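PDB 1TBX: protein F-93 from Sulfolobus virus 1, which probably acts as a homodimeric winged-helix transcription factor that recognises a palindromic or pseudo-palindromic DNA target. Local coordinates for residues Ile12-Leu17 against Lys48-Glu53. Residues are numbered along the deposited sequence; the frame is centred on the assembly and turned at random.
Sequences IVLAYL and KFLIQE
Val13 and Leu14 meet Leu50 in a small, wholly apolar contact between two helices, buried near the middle of the chain, where helix 9-17 packs against the C-terminal part of helix 40-52. It illustrates how a single leucine can bridge two packed helices: the nearest CA atoms, those of Leu14 and Leu50, are 7.7 Å apart. Leu50 carries its whole side of the contact, and only 127 Å² is buried between the segments. With CG anti to its carbonyl carbon (chi1 -50°) and the chain extended beyond it, the side chain sends its CD1 methyl to the surface of helix 9-17. There CD1 lies 3.8 Å from CG1 of Val13, the branch that stands anti to the backbone N (chi1 172°). The same methyl sits 4.0 Å from the backbone N of Leu14, so it rests on the helix backbone too. Leu14 adds a looser approach, its CD1 being 4.3 Å from CD1 of Leu50. No hydrogen bond crosses between the segments; the contact rests on apolar packing. The surrounding core extends in several directions: Val13 also touches Leu28 of helix 25-33, Leu14 reaches Phe76 and Leu80 of the long helix 71-94, and Leu14 and Leu50 both pack on Val56 at the start of the wing hairpin. Phe6 of the second subunit packs on Leu14 and Leu50, so the same core touches the partner chain of the homodimer. Such apolar packing of the first helix against the third, beside a two-stranded wing, is characteristic of the winged-helix fold, a member of the helix-turn-helix class.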
ATOM      1  N   ILE A  12       5.688   3.354   2.281  1.00 24.73           N
ATOM      2  CA  ILE A  12       5.672   4.452   3.245  1.00 23.51           C
ATOM      3  C   ILE A  12       6.820   5.441   2.981  1.00 26.17           C
ATOM      4  O   ILE A  12       6.576   6.658   2.858  1.00 24.36           O
ATOM      5  CB  ILE A  12       5.735   3.920   4.666  1.00 22.00           C
ATOM      6  CG1 ILE A  12       4.537   3.012   4.889  1.00 26.86           C
ATOM      7  CG2 ILE A  12       5.681   5.055   5.651  1.00 14.33           C
ATOM      8  CD1 ILE A  12       4.731   2.012   5.977  1.00 26.17           C
ATOM      9  N   VAL A  13       8.043   4.909   2.878  1.00 23.31           N
ATOM     10  CA  VAL A  13       9.244   5.689   2.728  1.00 18.14           C
ATOM     11  C   VAL A  13       9.073   6.527   1.482  1.00 24.11           C
ATOM     12  O   VAL A  13       9.243   7.730   1.513  1.00 30.17           O
ATOM     13  CB  VAL A  13      10.448   4.781   2.604  1.00 23.61           C
ATOM     14  CG1 VAL A  13      11.682   5.610   2.240  1.00 14.49           C
ATOM     15  CG2 VAL A  13      10.648   3.878   3.941  1.00  9.55           C
ATOM     16  N   LEU A  14       8.634   5.923   0.396  1.00 23.68           N
ATOM     17  CA  LEU A  14       8.404   6.691  -0.817  1.00 24.74           C
ATOM     18  C   LEU A  14       7.420   7.878  -0.635  1.00 27.91           C
ATOM     19  O   LEU A  14       7.699   9.015  -1.043  1.00 26.44           O
ATOM     20  CB  LEU A  14       7.935   5.743  -1.935  1.00 27.60           C
ATOM     21  CG  LEU A  14       8.116   6.312  -3.343  1.00 29.11           C
ATOM     22  CD1 LEU A  14       9.548   6.787  -3.483  1.00 23.89           C
ATOM     23  CD2 LEU A  14       7.720   5.297  -4.440  1.00 23.90           C
ATOM     24  N   ALA A  15       6.267   7.601  -0.031  1.00 26.89           N
ATOM     25  CA  ALA A  15       5.237   8.605   0.206  1.00 25.17           C
ATOM     26  C   ALA A  15       5.806   9.744   1.018  1.00 27.88           C
ATOM     27  O   ALA A  15       5.593  10.903   0.703  1.00 34.09           O
ATOM     28  CB  ALA A  15       4.089   7.990   0.954  1.00 22.52           C
ATOM     29  N   TYR A  16       6.557   9.415   2.061  1.00 27.22           N
ATOM     30  CA  TYR A  16       7.071  10.437   2.959  1.00 25.41           C
ATOM     31  C   TYR A  16       8.117  11.341   2.324  1.00 26.16           C
ATOM     32  O   TYR A  16       8.287  12.507   2.724  1.00 27.09           O
ATOM     33  CB  TYR A  16       7.581   9.790   4.231  1.00 26.40           C
ATOM     34  CG  TYR A  16       6.432   9.609   5.167  1.00 33.71           C
ATOM     35  CD1 TYR A  16       5.444   8.621   4.942  1.00 33.18           C
ATOM     36  CD2 TYR A  16       6.267  10.484   6.252  1.00 36.01           C
ATOM     37  CE1 TYR A  16       4.340   8.504   5.825  1.00 36.54           C
ATOM     38  CE2 TYR A  16       5.183  10.374   7.138  1.00 31.09           C
ATOM     39  CZ  TYR A  16       4.233   9.397   6.930  1.00 37.76           C
ATOM     40  OH  TYR A  16       3.191   9.352   7.827  1.00 36.73           O
ATOM     41  N   LEU A  17       8.810  10.815   1.324  1.00 24.41           N
ATOM     42  CA  LEU A  17       9.843  11.588   0.661  1.00 24.43           C
ATOM     43  C   LEU A  17       9.209  12.718  -0.172  1.00 29.61           C
ATOM     44  O   LEU A  17       9.788  13.810  -0.330  1.00 28.32           O
ATOM     45  CB  LEU A  17      10.689  10.677  -0.220  1.00 23.46           C
ATOM     46  CG  LEU A  17      11.876  11.300  -0.926  1.00 21.21           C
ATOM     47  CD1 LEU A  17      12.620  12.176   0.054  1.00 20.38           C
ATOM     48  CD2 LEU A  17      12.757  10.206  -1.459  1.00 22.25           C
ATOM     49  N   LYS A  48      17.375   1.087   0.089  1.00 23.84           N
ATOM     50  CA  LYS A  48      18.129   0.296  -0.886  1.00 26.15           C
ATOM     51  C   LYS A  48      17.248  -0.025  -2.101  1.00 27.51           C
ATOM     52  O   LYS A  48      17.626   0.216  -3.255  1.00 27.66           O
ATOM     53  CB  LYS A  48      18.642  -0.992  -0.262  1.00 24.96           C
ATOM     54  CG  LYS A  48      20.086  -1.362  -0.668  1.00 31.58           C
ATOM     55  CD  LYS A  48      20.199  -2.774  -1.242  1.00 32.27           C
ATOM     56  CE  LYS A  48      21.390  -3.551  -0.662  1.00 43.01           C
ATOM     57  NZ  LYS A  48      21.316  -5.039  -0.961  1.00 45.72           N
ATOM     58  N   PHE A  49      16.052  -0.527  -1.821  1.00 26.28           N
ATOM     59  CA  PHE A  49      15.193  -1.010  -2.871  1.00 26.27           C
ATOM     60  C   PHE A  49      14.765   0.140  -3.821  1.00 24.48           C
ATOM     61  O   PHE A  49      14.914   0.034  -5.030  1.00 23.78           O
ATOM     62  CB  PHE A  49      14.017  -1.782  -2.249  1.00 22.91           C
ATOM     63  CG  PHE A  49      12.939  -2.133  -3.220  1.00 25.78           C
ATOM     64  CD1 PHE A  49      13.022  -3.288  -3.982  1.00 18.27           C
ATOM     65  CD2 PHE A  49      11.826  -1.298  -3.373  1.00 29.71           C
ATOM     66  CE1 PHE A  49      12.024  -3.612  -4.893  1.00 21.90           C
ATOM     67  CE2 PHE A  49      10.803  -1.626  -4.308  1.00 31.33           C
ATOM     68  CZ  PHE A  49      10.904  -2.784  -5.058  1.00 24.78           C
ATOM     69  N   LEU A  50      14.280   1.245  -3.270  1.00 24.78           N
ATOM     70  CA  LEU A  50      13.792   2.340  -4.097  1.00 23.35           C
ATOM     71  C   LEU A  50      14.910   2.968  -4.934  1.00 26.22           C
ATOM     72  O   LEU A  50      14.657   3.436  -6.056  1.00 26.35           O
ATOM     73  CB  LEU A  50      13.124   3.390  -3.238  1.00 20.56           C
ATOM     74  CG  LEU A  50      12.067   2.901  -2.239  1.00 22.64           C
ATOM     75  CD1 LEU A  50      11.772   3.986  -1.158  1.00 15.14           C
ATOM     76  CD2 LEU A  50      10.792   2.507  -2.999  1.00 19.46           C
ATOM     77  N   ILE A  51      16.144   2.967  -4.410  1.00 24.70           N
ATOM     78  CA  ILE A  51      17.283   3.382  -5.207  1.00 24.36           C
ATOM     79  C   ILE A  51      17.487   2.371  -6.320  1.00 24.92           C
ATOM     80  O   ILE A  51      17.665   2.758  -7.473  1.00 27.80           O
ATOM     81  CB  ILE A  51      18.575   3.503  -4.363  1.00 23.97           C
ATOM     82  CG1 ILE A  51      18.676   4.869  -3.710  1.00 28.57           C
ATOM     83  CG2 ILE A  51      19.805   3.367  -5.224  1.00 19.07           C
ATOM     84  CD1 ILE A  51      19.444   4.859  -2.422  1.00 21.83           C
ATOM     85  N   GLN A  52      17.443   1.084  -5.990  1.00 24.38           N
ATOM     86  CA  GLN A  52      17.752   0.046  -6.968  1.00 27.56           C
ATOM     87  C   GLN A  52      16.733  -0.035  -8.069  1.00 28.01           C
ATOM     88  O   GLN A  52      17.080  -0.347  -9.202  1.00 28.94           O
ATOM     89  CB  GLN A  52      17.797  -1.318  -6.332  1.00 29.44           C
ATOM     90  CG  GLN A  52      19.165  -1.937  -6.344  1.00 38.71           C
ATOM     91  CD  GLN A  52      19.481  -2.550  -4.998  1.00 44.75           C
ATOM     92  OE1 GLN A  52      18.602  -3.151  -4.361  1.00 53.20           O
ATOM     93  NE2 GLN A  52      20.709  -2.381  -4.541  1.00 40.51           N
ATOM     94  N   GLU A  53      15.470   0.213  -7.721  1.00 27.70           N
ATOM     95  CA  GLU A  53      14.381   0.197  -8.689  1.00 25.08           C
ATOM     96  C   GLU A  53      14.091   1.571  -9.290  1.00 25.75           C
ATOM     97  O   GLU A  53      13.087   1.753  -9.987  1.00 26.63           O
ATOM     98  CB  GLU A  53      13.122  -0.405  -8.092  1.00 24.55           C
ATOM     99  CG  GLU A  53      13.270  -1.863  -7.701  1.00 31.63           C
ATOM    100  CD  GLU A  53      13.723  -2.775  -8.828  1.00 33.07           C
ATOM    101  OE1 GLU A  53      13.131  -2.737  -9.928  1.00 33.92           O
ATOM    102  OE2 GLU A  53      14.669  -3.552  -8.589  1.00 34.15           O
TER